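Long-range contacts in flagellin (Burkholderia pseudomallei, PDB 4CFI), which probably polymerises into the filament of the bacterial flagellum, the propeller for swimming, and is a target of the immune response: residues N18-I23 / N239-V244; Q49-V54 / M96-I101; G146-T151 / Q183-S188; I210-K215 / A230-V235; Q217-L222 / V235-A240. One frame throughout, in Å; residues are numbered along the deposited sequence.

Contact 1 (N18-I23 / N239-V244)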
# COMPACT_ATOMS: atom_id res chain seq x y z
N ASN A 18 6.47 -7.22 -14.43
CA ASN A 18 7.50 -6.34 -15.00
C ASN A 18 7.10 -4.86 -14.87
O ASN A 18 7.91 -4.02 -14.47
CB ASN A 18 7.81 -6.70 -16.47
CG ASN A 18 8.84 -7.84 -16.63
OD1 ASN A 18 10.04 -7.59 -16.70
ND2 ASN A 18 8.38 -9.07 -16.79
N SER A 19 5.85 -4.53 -15.22
CA SER A 19 5.41 -3.13 -15.20
C SER A 19 5.25 -2.60 -13.77
O SER A 19 5.58 -1.44 -13.50
CB SER A 19 4.12 -2.91 -15.99
OG SER A 19 4.38 -2.86 -17.39
N LEU A 20 4.76 -3.44 -12.86
CA LEU A 20 4.62 -3.02 -11.46
C LEU A 20 6.00 -2.82 -10.81
O LEU A 20 6.20 -1.81 -10.12
CB LEU A 20 3.78 -4.03 -10.68
CG LEU A 20 2.33 -4.20 -11.16
CD1 LEU A 20 1.68 -5.39 -10.47
CD2 LEU A 20 1.46 -2.96 -10.99
N GLN A 21 6.93 -3.75 -11.05
CA GLN A 21 8.31 -3.63 -10.54
C GLN A 21 8.97 -2.35 -11.10
O GLN A 21 9.76 -1.71 -10.40
CB GLN A 21 9.17 -4.90 -10.84
CG GLN A 21 8.75 -6.08 -9.95
CD GLN A 21 9.50 -7.41 -10.13
OE1 GLN A 21 10.15 -7.68 -11.15
NE2 GLN A 21 9.36 -8.29 -9.14
N ARG A 22 8.62 -1.96 -12.32
CA ARG A 22 9.16 -0.75 -12.94
C ARG A 22 8.61 0.49 -12.23
O ARG A 22 9.36 1.42 -11.93
CB ARG A 22 8.84 -0.70 -14.44
CG ARG A 22 9.38 0.52 -15.15
CD ARG A 22 10.89 0.49 -15.30
NE ARG A 22 11.36 1.69 -16.01
CZ ARG A 22 11.24 1.88 -17.32
NH1 ARG A 22 10.72 0.96 -18.10
NH2 ARG A 22 11.66 3.01 -17.86
N ILE A 23 7.31 0.52 -11.95
CA ILE A 23 6.72 1.66 -11.24
C ILE A 23 7.40 1.81 -9.86
O ILE A 23 7.67 2.95 -9.43
CB ILE A 23 5.18 1.56 -11.13
CG1 ILE A 23 4.55 1.62 -12.53
CG2 ILE A 23 4.65 2.69 -10.25
CD1 ILE A 23 3.07 1.31 -12.58
N ASN A 239 1.16 -3.71 -2.71
CA ASN A 239 -0.13 -4.38 -2.64
C ASN A 239 -0.53 -5.02 -3.96
O ASN A 239 -1.05 -6.13 -3.98
CB ASN A 239 -1.20 -3.41 -2.15
CG ASN A 239 -1.02 -3.05 -0.69
OD1 ASN A 239 -0.15 -3.59 0.00
ND2 ASN A 239 -1.81 -2.13 -0.22
N ALA A 240 -0.31 -4.32 -5.06
CA ALA A 240 -0.61 -4.87 -6.38
C ALA A 240 0.23 -6.12 -6.66
O ALA A 240 -0.28 -7.11 -7.19
CB ALA A 240 -0.39 -3.82 -7.46
N LEU A 241 1.52 -6.07 -6.33
CA LEU A 241 2.39 -7.23 -6.51
C LEU A 241 1.93 -8.41 -5.67
O LEU A 241 2.01 -9.55 -6.12
CB LEU A 241 3.87 -6.90 -6.26
CG LEU A 241 4.55 -6.19 -7.44
CD1 LEU A 241 5.86 -5.57 -6.99
CD2 LEU A 241 4.76 -7.14 -8.61
N ALA A 242 1.49 -8.16 -4.43
CA ALA A 242 0.95 -9.23 -3.61
C ALA A 242 -0.28 -9.86 -4.27
O ALA A 242 -0.41 -11.09 -4.28
CB ALA A 242 0.61 -8.72 -2.22
N THR A 243 -1.17 -9.03 -4.81
CA THR A 243 -2.35 -9.55 -5.53
C THR A 243 -1.95 -10.42 -6.71
O THR A 243 -2.49 -11.53 -6.90
CB THR A 243 -3.26 -8.38 -5.97
OG1 THR A 243 -3.70 -7.66 -4.81
CG2 THR A 243 -4.44 -8.87 -6.76
N VAL A 244 -0.99 -9.95 -7.50
CA VAL A 244 -0.50 -10.73 -8.64
C VAL A 244 0.16 -12.03 -8.20
O VAL A 244 -0.11 -13.10 -8.78
CB VAL A 244 0.47 -9.90 -9.48
CG1 VAL A 244 1.16 -10.76 -10.54
CG2 VAL A 244 -0.29 -8.75 -10.10
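L20 on helix 2-31 reaches across to A240, L241 and V244 on helix 227-257, and following it outward from the backbone describes most of this contact. Its CB lies 3.9 Å from CD2 of L241. The first torsion (chi1 -62°) sets CG of L20 beside the backbone N and anti to the carbonyl carbon, and the side chain ends in two methyls that meet different parts of the opposite helix. CD1 of L20 touches both CG2 of V244, at 3.9 Å, and CB of A240, at 4.0 Å; CD2 leans on the same A240 CB at 4.1 Å. The alanine suits this place because its single methyl lies against both leucine tips. V244 comes from the next turn and offers CG2, the branch beside its backbone N.

L241 divides its two methyls: CD2 lies against L20, whereas CD1 lies 4.2 Å from CG of Q21, where the two side chains run at about a right angle. Only the aliphatic stem of this exposed glutamine touches L241, as befits a residue at the margin.

The two short helical segments run antiparallel, at 161°, with their axes 10.1 Å apart, a spacing that accommodates interdigitating leucines. Further side chains seal the seam: V244 also touches L13 and L16, and L20 touches I237. No hydrogen bond links the two segments. The union of these helices, which are far apart in sequence, therefore rests on complementary aliphatic shapes, as expected in the helical core of a flagellin.

Contact 2 (Q49-V54 / M96-I101)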
# COMPACT_ATOMS: atom_id res chain seq x y z
N GLN A 49 3.34 5.60 -18.71
CA GLN A 49 3.59 4.57 -19.73
C GLN A 49 3.36 3.17 -19.15
O GLN A 49 2.82 2.29 -19.83
CB GLN A 49 5.03 4.64 -20.27
CG GLN A 49 5.40 5.87 -21.08
CD GLN A 49 4.64 5.92 -22.38
OE1 GLN A 49 4.99 5.27 -23.39
NE2 GLN A 49 3.59 6.68 -22.36
N GLN A 50 3.80 2.95 -17.92
CA GLN A 50 3.63 1.63 -17.30
C GLN A 50 2.16 1.35 -16.98
O GLN A 50 1.71 0.22 -17.13
CB GLN A 50 4.51 1.46 -16.07
CG GLN A 50 6.00 1.50 -16.37
CD GLN A 50 6.41 0.51 -17.43
OE1 GLN A 50 6.03 -0.66 -17.37
NE2 GLN A 50 7.22 0.95 -18.38
N ILE A 51 1.43 2.37 -16.53
CA ILE A 51 0.01 2.21 -16.28
C ILE A 51 -0.71 1.82 -17.58
O ILE A 51 -1.58 0.94 -17.57
CB ILE A 51 -0.60 3.47 -15.64
CG1 ILE A 51 -0.03 3.70 -14.23
CG2 ILE A 51 -2.10 3.31 -15.51
CD1 ILE A 51 -0.36 5.06 -13.63
N SER A 52 -0.33 2.44 -18.69
CA SER A 52 -0.90 2.09 -19.99
C SER A 52 -0.62 0.62 -20.34
O SER A 52 -1.50 -0.08 -20.86
CB SER A 52 -0.36 3.01 -21.10
OG SER A 52 -0.78 4.36 -20.92
N GLU A 53 0.58 0.14 -20.05
CA GLU A 53 0.92 -1.25 -20.30
C GLU A 53 0.12 -2.19 -19.39
O GLU A 53 -0.34 -3.22 -19.87
CB GLU A 53 2.44 -1.45 -20.20
CG GLU A 53 2.93 -2.86 -20.50
CD GLU A 53 2.75 -3.34 -21.93
OE1 GLU A 53 2.26 -2.63 -22.82
OE2 GLU A 53 3.15 -4.49 -22.15
N VAL A 54 -0.07 -1.83 -18.12
CA VAL A 54 -0.95 -2.59 -17.23
C VAL A 54 -2.35 -2.73 -17.84
O VAL A 54 -2.91 -3.82 -17.89
CB VAL A 54 -1.02 -1.95 -15.82
CG1 VAL A 54 -2.12 -2.56 -14.98
CG2 VAL A 54 0.32 -2.06 -15.11
N MET A 96 -7.29 -7.50 -13.44
CA MET A 96 -5.96 -6.97 -13.28
C MET A 96 -5.81 -5.58 -13.88
O MET A 96 -4.69 -5.07 -14.01
CB MET A 96 -4.97 -7.93 -13.95
CG MET A 96 -4.87 -9.30 -13.28
SD MET A 96 -4.23 -9.22 -11.58
CE MET A 96 -5.74 -9.45 -10.68
N SER A 97 -6.92 -4.93 -14.24
CA SER A 97 -6.83 -3.57 -14.76
C SER A 97 -6.30 -2.62 -13.68
O SER A 97 -6.41 -2.88 -12.48
CB SER A 97 -8.19 -3.10 -15.30
OG SER A 97 -9.10 -2.77 -14.28
N ALA A 98 -5.68 -1.52 -14.11
CA ALA A 98 -5.05 -0.60 -13.17
C ALA A 98 -6.01 -0.04 -12.11
O ALA A 98 -5.59 0.26 -10.99
CB ALA A 98 -4.38 0.52 -13.93
N ALA A 99 -7.29 0.10 -12.46
CA ALA A 99 -8.28 0.63 -11.53
C ALA A 99 -8.66 -0.34 -10.42
O ALA A 99 -9.30 0.07 -9.45
CB ALA A 99 -9.52 1.06 -12.30
N LYS A 100 -8.27 -1.61 -10.58
CA LYS A 100 -8.73 -2.68 -9.71
C LYS A 100 -7.60 -3.37 -8.93
O LYS A 100 -7.86 -4.32 -8.21
CB LYS A 100 -9.51 -3.72 -10.53
CG LYS A 100 -10.77 -3.18 -11.19
CD LYS A 100 -11.83 -2.77 -10.18
CE LYS A 100 -13.22 -3.19 -10.63
NZ LYS A 100 -14.14 -3.28 -9.47
N ILE A 101 -6.37 -2.88 -9.07
CA ILE A 101 -5.23 -3.41 -8.31
C ILE A 101 -4.48 -2.27 -7.64
O ILE A 101 -4.63 -1.11 -8.03
CB ILE A 101 -4.27 -4.27 -9.19
CG1 ILE A 101 -3.64 -3.45 -10.34
CG2 ILE A 101 -5.02 -5.48 -9.73
CD1 ILE A 101 -2.58 -4.20 -11.14
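V54 on helix 37-60 and A98 in the 96-101 loop form the centre of this contact, and the rotamer of the valine decides which branch does the work. With chi1 at 169°, CG1 stands anti to the backbone N and enters the bend of the loop. There it lies 3.7 Å from M96 O, 3.8 Å from A98 N and 4.0 Å from A98 CB, and it also meets CD1 of I101 at 4.2 Å. One methyl thus touches both backbone and side chains, a place for a short, stiff, branched residue. I51, one turn earlier, adds its own branch: CG2, likewise anti to the backbone N, packs 3.9 Å from A98 CB. The alanine methyl therefore rests against two beta-branched side chains, and its small size lets the loop come close to the helix. M96 turns its thioether away and takes part through its backbone; its carbonyl O is buried against V54 with no polar partner in the model.

The loop lies between strands 87-92 and 111-119. On the helical side V54 also touches L16 of helix 2-31, while backbone hydrogen bonds of S220 N with A98 O and of V219 N with I101 O join the loop to the segment preceding helix 227-257.

Contact 3 (G146-T151 / Q183-S188)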
# COMPACT_ATOMS: atom_id res chain seq x y z
N GLY A 146 -5.27 -0.86 8.63
CA GLY A 146 -5.62 0.54 8.40
C GLY A 146 -5.36 1.48 9.57
O GLY A 146 -5.69 2.67 9.47
N GLY A 147 -4.72 0.97 10.63
CA GLY A 147 -4.37 1.79 11.79
C GLY A 147 -2.90 1.68 12.13
O GLY A 147 -2.06 1.36 11.27
N PHE A 148 -2.57 2.00 13.37
CA PHE A 148 -1.21 2.40 13.73
C PHE A 148 -0.72 1.83 15.05
O PHE A 148 -1.50 1.64 15.98
CB PHE A 148 -1.14 3.95 13.84
CG PHE A 148 -1.89 4.68 12.76
CD1 PHE A 148 -1.43 4.65 11.46
CD2 PHE A 148 -3.08 5.36 13.03
CE1 PHE A 148 -2.15 5.28 10.45
CE2 PHE A 148 -3.79 6.00 12.03
CZ PHE A 148 -3.32 5.97 10.74
N THR A 149 0.59 1.64 15.12
CA THR A 149 1.31 1.53 16.38
C THR A 149 2.39 2.64 16.38
O THR A 149 2.65 3.27 15.36
CB THR A 149 1.95 0.14 16.56
OG1 THR A 149 2.85 -0.13 15.47
CG2 THR A 149 0.89 -0.96 16.66
N PHE A 150 3.02 2.85 17.54
CA PHE A 150 3.83 4.04 17.76
C PHE A 150 5.08 3.75 18.57
O PHE A 150 5.01 3.10 19.62
CB PHE A 150 3.03 5.08 18.52
CG PHE A 150 1.73 5.44 17.85
CD1 PHE A 150 1.70 6.39 16.86
CD2 PHE A 150 0.54 4.83 18.21
CE1 PHE A 150 0.51 6.72 16.24
CE2 PHE A 150 -0.67 5.16 17.58
CZ PHE A 150 -0.68 6.13 16.62
N THR A 151 6.22 4.29 18.11
CA THR A 151 7.46 4.22 18.87
C THR A 151 8.04 5.64 19.01
O THR A 151 7.70 6.55 18.26
CB THR A 151 8.50 3.28 18.26
OG1 THR A 151 8.93 3.83 17.01
CG2 THR A 151 7.95 1.86 18.09
N GLN A 183 -8.13 4.15 9.60
CA GLN A 183 -8.18 5.11 10.68
C GLN A 183 -7.62 6.43 10.19
O GLN A 183 -6.91 6.47 9.19
CB GLN A 183 -7.39 4.61 11.89
CG GLN A 183 -7.89 3.27 12.40
CD GLN A 183 -9.37 3.27 12.72
OE1 GLN A 183 -9.84 4.09 13.53
NE2 GLN A 183 -10.12 2.36 12.11
N THR A 184 -8.00 7.49 10.88
CA THR A 184 -7.50 8.85 10.61
C THR A 184 -6.54 9.24 11.74
O THR A 184 -6.95 9.31 12.89
CB THR A 184 -8.67 9.88 10.61
OG1 THR A 184 -9.61 9.53 9.59
CG2 THR A 184 -8.17 11.31 10.41
N LEU A 185 -5.26 9.45 11.42
CA LEU A 185 -4.31 9.89 12.43
C LEU A 185 -4.65 11.31 12.82
O LEU A 185 -4.80 12.16 11.96
CB LEU A 185 -2.88 9.82 11.88
CG LEU A 185 -1.79 10.05 12.92
CD1 LEU A 185 -1.69 8.90 13.91
CD2 LEU A 185 -0.44 10.29 12.25
N ALA A 186 -4.72 11.55 14.14
CA ALA A 186 -5.01 12.85 14.73
C ALA A 186 -3.98 13.11 15.82
O ALA A 186 -3.78 12.27 16.69
CB ALA A 186 -6.41 12.84 15.32
N LEU A 187 -3.29 14.24 15.74
CA LEU A 187 -2.21 14.59 16.65
C LEU A 187 -2.68 15.67 17.62
O LEU A 187 -3.17 16.71 17.19
CB LEU A 187 -1.04 15.14 15.84
CG LEU A 187 0.23 15.47 16.62
CD1 LEU A 187 0.91 14.21 17.15
CD2 LEU A 187 1.21 16.23 15.72
N SER A 188 -2.48 15.46 18.91
CA SER A 188 -2.90 16.43 19.91
C SER A 188 -2.17 17.74 19.74
O SER A 188 -1.01 17.77 19.34
CB SER A 188 -2.63 15.89 21.31
OG SER A 188 -1.22 15.70 21.50
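F148 and L185 are brought together by their torsions: chi1 of -42° places CG of F148 beside its backbone N, while chi1 of -171° sets CG of L185 anti to its own N. A chi2 of 70° then puts the leucine's CD1 over one face of the F148 ring, 4.3 Å from its centroid and 27° off the normal, a CH-pi contact. The same methyl meets F150 quite differently, lying in the plane of that ring at its edge, 3.9 Å from CE1. A branched aliphatic chain suits this place, since its terminal methyl can reach in between the face of one ring and the edge of the other.

At the other end the backbones are tied by a nearly straight bond from Q183 N to G146 O, 2.9 Å long, with the donor above the carbonyl plane. G146 O has a second partner in N214 ND2. CA of G147 packs against the stem of Q183, in the conformer given, 3.9 Å from its CG.

F150 also stacks on F167, and L185 touches I210 of helix 197-213. Strand 148-152 is one of the two edge strands of a three-stranded antiparallel sheet, and its alternate phenylalanines face a core covered by helices and an extended chain, consistent with a flagellin D2 domain.

Contact 4 (I210-K215 / A230-V235)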
# COMPACT_ATOMS: atom_id res chain seq x y z
N ILE A 210 1.19 11.15 6.39
CA ILE A 210 0.86 9.84 6.93
C ILE A 210 -0.56 9.43 6.57
O ILE A 210 -0.78 8.28 6.14
CB ILE A 210 1.06 9.82 8.46
CG1 ILE A 210 2.56 9.93 8.79
CG2 ILE A 210 0.48 8.55 9.04
CD1 ILE A 210 2.88 10.30 10.24
N ASN A 211 -1.52 10.34 6.70
CA ASN A 211 -2.90 10.00 6.36
C ASN A 211 -3.07 9.67 4.86
O ASN A 211 -3.88 8.81 4.51
CB ASN A 211 -3.88 11.09 6.79
CG ASN A 211 -4.24 11.01 8.27
OD1 ASN A 211 -4.26 12.02 9.01
ND2 ASN A 211 -4.54 9.81 8.70
N ALA A 212 -2.32 10.34 3.99
CA ALA A 212 -2.37 10.06 2.55
C ALA A 212 -1.70 8.72 2.22
O ALA A 212 -2.25 7.93 1.46
CB ALA A 212 -1.72 11.19 1.77
N VAL A 213 -0.53 8.46 2.80
CA VAL A 213 0.19 7.19 2.58
C VAL A 213 -0.64 6.01 3.10
O VAL A 213 -0.59 4.90 2.54
CB VAL A 213 1.62 7.23 3.18
CG1 VAL A 213 2.34 5.91 3.02
CG2 VAL A 213 2.44 8.32 2.49
N ASN A 214 -1.41 6.24 4.16
CA ASN A 214 -2.29 5.23 4.71
C ASN A 214 -3.43 4.84 3.77
O ASN A 214 -4.02 3.78 3.94
CB ASN A 214 -2.89 5.76 6.02
CG ASN A 214 -3.44 4.66 6.91
OD1 ASN A 214 -2.80 3.65 7.09
ND2 ASN A 214 -4.61 4.87 7.50
N LYS A 215 -3.74 5.69 2.79
CA LYS A 215 -4.86 5.47 1.88
C LYS A 215 -4.37 5.67 0.44
O LYS A 215 -4.77 6.62 -0.25
CB LYS A 215 -5.99 6.44 2.21
CG LYS A 215 -7.39 5.85 2.00
CD LYS A 215 -7.69 5.51 0.56
CE LYS A 215 -8.72 4.40 0.54
NZ LYS A 215 -8.85 3.60 -0.70
N ALA A 230 4.71 9.66 -4.36
CA ALA A 230 5.71 8.61 -4.52
C ALA A 230 5.63 7.55 -3.41
O ALA A 230 5.71 6.34 -3.67
CB ALA A 230 7.11 9.21 -4.61
N TYR A 231 5.48 8.02 -2.16
CA TYR A 231 5.30 7.09 -1.06
C TYR A 231 3.99 6.29 -1.19
O TYR A 231 3.98 5.08 -0.91
CB TYR A 231 5.32 7.83 0.28
CG TYR A 231 6.66 8.45 0.68
CD1 TYR A 231 7.88 7.96 0.20
CD2 TYR A 231 6.71 9.51 1.58
CE1 TYR A 231 9.08 8.53 0.59
CE2 TYR A 231 7.91 10.08 1.98
CZ TYR A 231 9.09 9.58 1.49
OH TYR A 231 10.29 10.16 1.88
N GLN A 232 2.91 6.95 -1.61
CA GLN A 232 1.66 6.22 -1.87
C GLN A 232 1.87 5.15 -2.94
O GLN A 232 1.34 4.04 -2.81
CB GLN A 232 0.57 7.18 -2.33
CG GLN A 232 0.01 8.05 -1.22
CD GLN A 232 -0.95 9.10 -1.77
OE1 GLN A 232 -0.57 9.88 -2.65
NE2 GLN A 232 -2.18 9.14 -1.26
N ALA A 233 2.65 5.47 -3.98
CA ALA A 233 2.91 4.51 -5.06
C ALA A 233 3.69 3.29 -4.57
O ALA A 233 3.42 2.18 -5.01
CB ALA A 233 3.64 5.17 -6.22
N MET A 234 4.64 3.49 -3.67
CA MET A 234 5.39 2.36 -3.14
C MET A 234 4.47 1.36 -2.42
O MET A 234 4.58 0.16 -2.64
CB MET A 234 6.47 2.85 -2.19
CG MET A 234 7.60 3.56 -2.91
SD MET A 234 8.69 4.44 -1.80
CE MET A 234 9.88 5.09 -2.95
N VAL A 235 3.57 1.87 -1.58
CA VAL A 235 2.60 1.02 -0.87
C VAL A 235 1.65 0.37 -1.86
O VAL A 235 1.40 -0.83 -1.78
CB VAL A 235 1.74 1.85 0.12
CG1 VAL A 235 0.56 1.04 0.68
CG2 VAL A 235 2.60 2.44 1.23
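A212 O is gripped by two donors that reach it from opposite faces of its carbonyl plane: Q232 NE2 across the contact and K215 N from its own chain. The bond from Q232 NE2 to A212 O is 3.0 Å long and moderately bent, at 146°, with the nitrogen standing 63° out of the carbonyl plane. Glutamine is long enough for this task. Its chain is extended beyond CG, and its CG lies 3.9 Å from CA of V213, so its aliphatic stem packs while its amide bonds. The other end of that amide, OE1, is held by Q217 NE2, and the two bonds together would fix the rotation of the group.

V213 supplies the apolar half, spreading its two methyls over successive turns of the partner helix. CG1, anti to the backbone N, meets CG2 of V235 at 3.9 Å, and CG2 presses on CB of Y231 at 3.7 Å. The tyrosine joins in through this first carbon only; its hydroxyl lies away from the contact and bonds to Q227.

The contact holds the end of helix 197-213 against helix 227-257. V213 also touches L112 of strand 111-119, and Y231 touches S31 of helix 2-31.

Contact 5 (Q217-L222 / V235-A240)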
# COMPACT_ATOMS: atom_id res chain seq x y z
N GLN A 217 -3.74 5.37 -3.57
CA GLN A 217 -4.59 5.18 -4.76
C GLN A 217 -4.38 3.79 -5.37
O GLN A 217 -3.35 3.17 -5.15
CB GLN A 217 -4.27 6.23 -5.82
CG GLN A 217 -4.31 7.67 -5.32
CD GLN A 217 -2.96 8.17 -4.83
OE1 GLN A 217 -2.02 7.40 -4.61
NE2 GLN A 217 -2.86 9.48 -4.61
N THR A 218 -5.34 3.35 -6.18
CA THR A 218 -5.10 2.20 -7.06
C THR A 218 -4.03 2.56 -8.09
O THR A 218 -3.69 3.74 -8.29
CB THR A 218 -6.40 1.75 -7.79
OG1 THR A 218 -6.92 2.83 -8.56
CG2 THR A 218 -7.45 1.27 -6.75
N VAL A 219 -3.50 1.55 -8.77
CA VAL A 219 -2.41 1.77 -9.74
C VAL A 219 -2.83 2.84 -10.77
O VAL A 219 -2.03 3.68 -11.15
CB VAL A 219 -1.99 0.45 -10.39
CG1 VAL A 219 -1.05 0.71 -11.56
CG2 VAL A 219 -1.34 -0.45 -9.35
N SER A 220 -4.10 2.83 -11.18
CA SER A 220 -4.62 3.78 -12.15
C SER A 220 -4.35 5.24 -11.82
O SER A 220 -4.09 6.04 -12.72
CB SER A 220 -6.13 3.59 -12.32
OG SER A 220 -6.83 3.79 -11.10
N ASN A 221 -4.41 5.59 -10.53
CA ASN A 221 -4.33 6.98 -10.10
C ASN A 221 -3.05 7.33 -9.36
O ASN A 221 -3.00 8.36 -8.68
CB ASN A 221 -5.58 7.37 -9.28
CG ASN A 221 -6.82 7.58 -10.14
OD1 ASN A 221 -7.91 7.14 -9.79
ND2 ASN A 221 -6.67 8.27 -11.27
N LEU A 222 -1.98 6.54 -9.53
CA LEU A 222 -0.69 6.87 -8.95
C LEU A 222 -0.04 8.05 -9.65
O LEU A 222 -0.07 8.17 -10.87
CB LEU A 222 0.24 5.67 -8.98
CG LEU A 222 -0.23 4.50 -8.11
CD1 LEU A 222 0.73 3.34 -8.25
CD2 LEU A 222 -0.37 4.92 -6.65
N VAL A 235 3.57 1.87 -1.58
CA VAL A 235 2.60 1.02 -0.87
C VAL A 235 1.65 0.37 -1.86
O VAL A 235 1.40 -0.83 -1.78
CB VAL A 235 1.74 1.85 0.12
CG1 VAL A 235 0.56 1.04 0.68
CG2 VAL A 235 2.60 2.44 1.23
N SER A 236 1.11 1.15 -2.78
CA SER A 236 0.16 0.63 -3.75
C SER A 236 0.77 -0.48 -4.59
O SER A 236 0.11 -1.50 -4.83
CB SER A 236 -0.33 1.76 -4.65
OG SER A 236 -1.40 1.33 -5.49
N ILE A 237 2.00 -0.29 -5.06
CA ILE A 237 2.68 -1.32 -5.85
C ILE A 237 2.98 -2.57 -5.01
O ILE A 237 2.83 -3.69 -5.50
CB ILE A 237 3.96 -0.78 -6.51
CG1 ILE A 237 3.61 0.28 -7.58
CG2 ILE A 237 4.81 -1.91 -7.09
CD1 ILE A 237 2.86 -0.28 -8.77
N ASP A 238 3.42 -2.39 -3.76
CA ASP A 238 3.59 -3.56 -2.90
C ASP A 238 2.29 -4.39 -2.85
O ASP A 238 2.31 -5.63 -2.95
CB ASP A 238 4.03 -3.15 -1.48
CG ASP A 238 5.49 -2.74 -1.38
OD1 ASP A 238 6.29 -2.99 -2.31
OD2 ASP A 238 5.83 -2.17 -0.32
N ASN A 239 1.16 -3.71 -2.71
CA ASN A 239 -0.13 -4.38 -2.64
C ASN A 239 -0.53 -5.02 -3.96
O ASN A 239 -1.05 -6.13 -3.98
CB ASN A 239 -1.20 -3.41 -2.15
CG ASN A 239 -1.02 -3.05 -0.69
OD1 ASN A 239 -0.15 -3.59 0.00
ND2 ASN A 239 -1.81 -2.13 -0.22
N ALA A 240 -0.31 -4.32 -5.06
CA ALA A 240 -0.61 -4.87 -6.38
C ALA A 240 0.23 -6.12 -6.66
O ALA A 240 -0.28 -7.11 -7.19
CB ALA A 240 -0.39 -3.82 -7.46
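S236 meets Q217 and L222, and V219 meets I237 and A240, where a loop containing a short 3-10 turn at 219-220 folds against helix 227-257. The serine is turned with OG anti to its backbone N (chi1 -172°), and this hydroxyl points at the loop. It donates to Q217 O across 2.7 Å, in the plane of the carbonyl and with a C=O...O angle of 159°. G103 N bonds to the same OG, so this buried hydroxyl links two loops to one helix; a small polar residue suits such a place.

L222 packs beside this bond, its CD2 lying 3.7 Å from the serine CB. I237 starts off beside the contact, but chi2 of -66° swings its CD1 round toward the loop. That methyl is shared: it lies 4.2 Å from V219 CG2 and equally far from CD1 of L222, so one isoleucine tip serves both apolar residues of the loop.

V219 directs CG2, the branch beside its backbone N, at the helix, where it also rests on the methyl of A240. Behind it, on the side of the turn remote from the helix, OG1 of T218 and OG of S220 are hydrogen-bonded at 2.7 Å.

From the N terminus, the 18-23 segment on helix 2-31 opens the longest loop, which contact 1 closes only at 239-244. Within that span, contact 2 is completed first, joining helix 37-60 to the chain after strand 87-92. Contact 3 follows in series, tying edge strand 148-152 to the chain at 183-188 and enclosing helix 160-167. Contacts 4 and 5 then cross: 210-215, 217-222, 230-235 and 235-240 alternate along the chain, sharing V235. Contact 5 ends on the same stretch as contact 1, with N239 and A240 common to both. Helix 227-257 thus serves contacts 1, 4 and 5, while S19-Q50 joins contacts 1 and 2 and G146-N214 joins contacts 3 and 4.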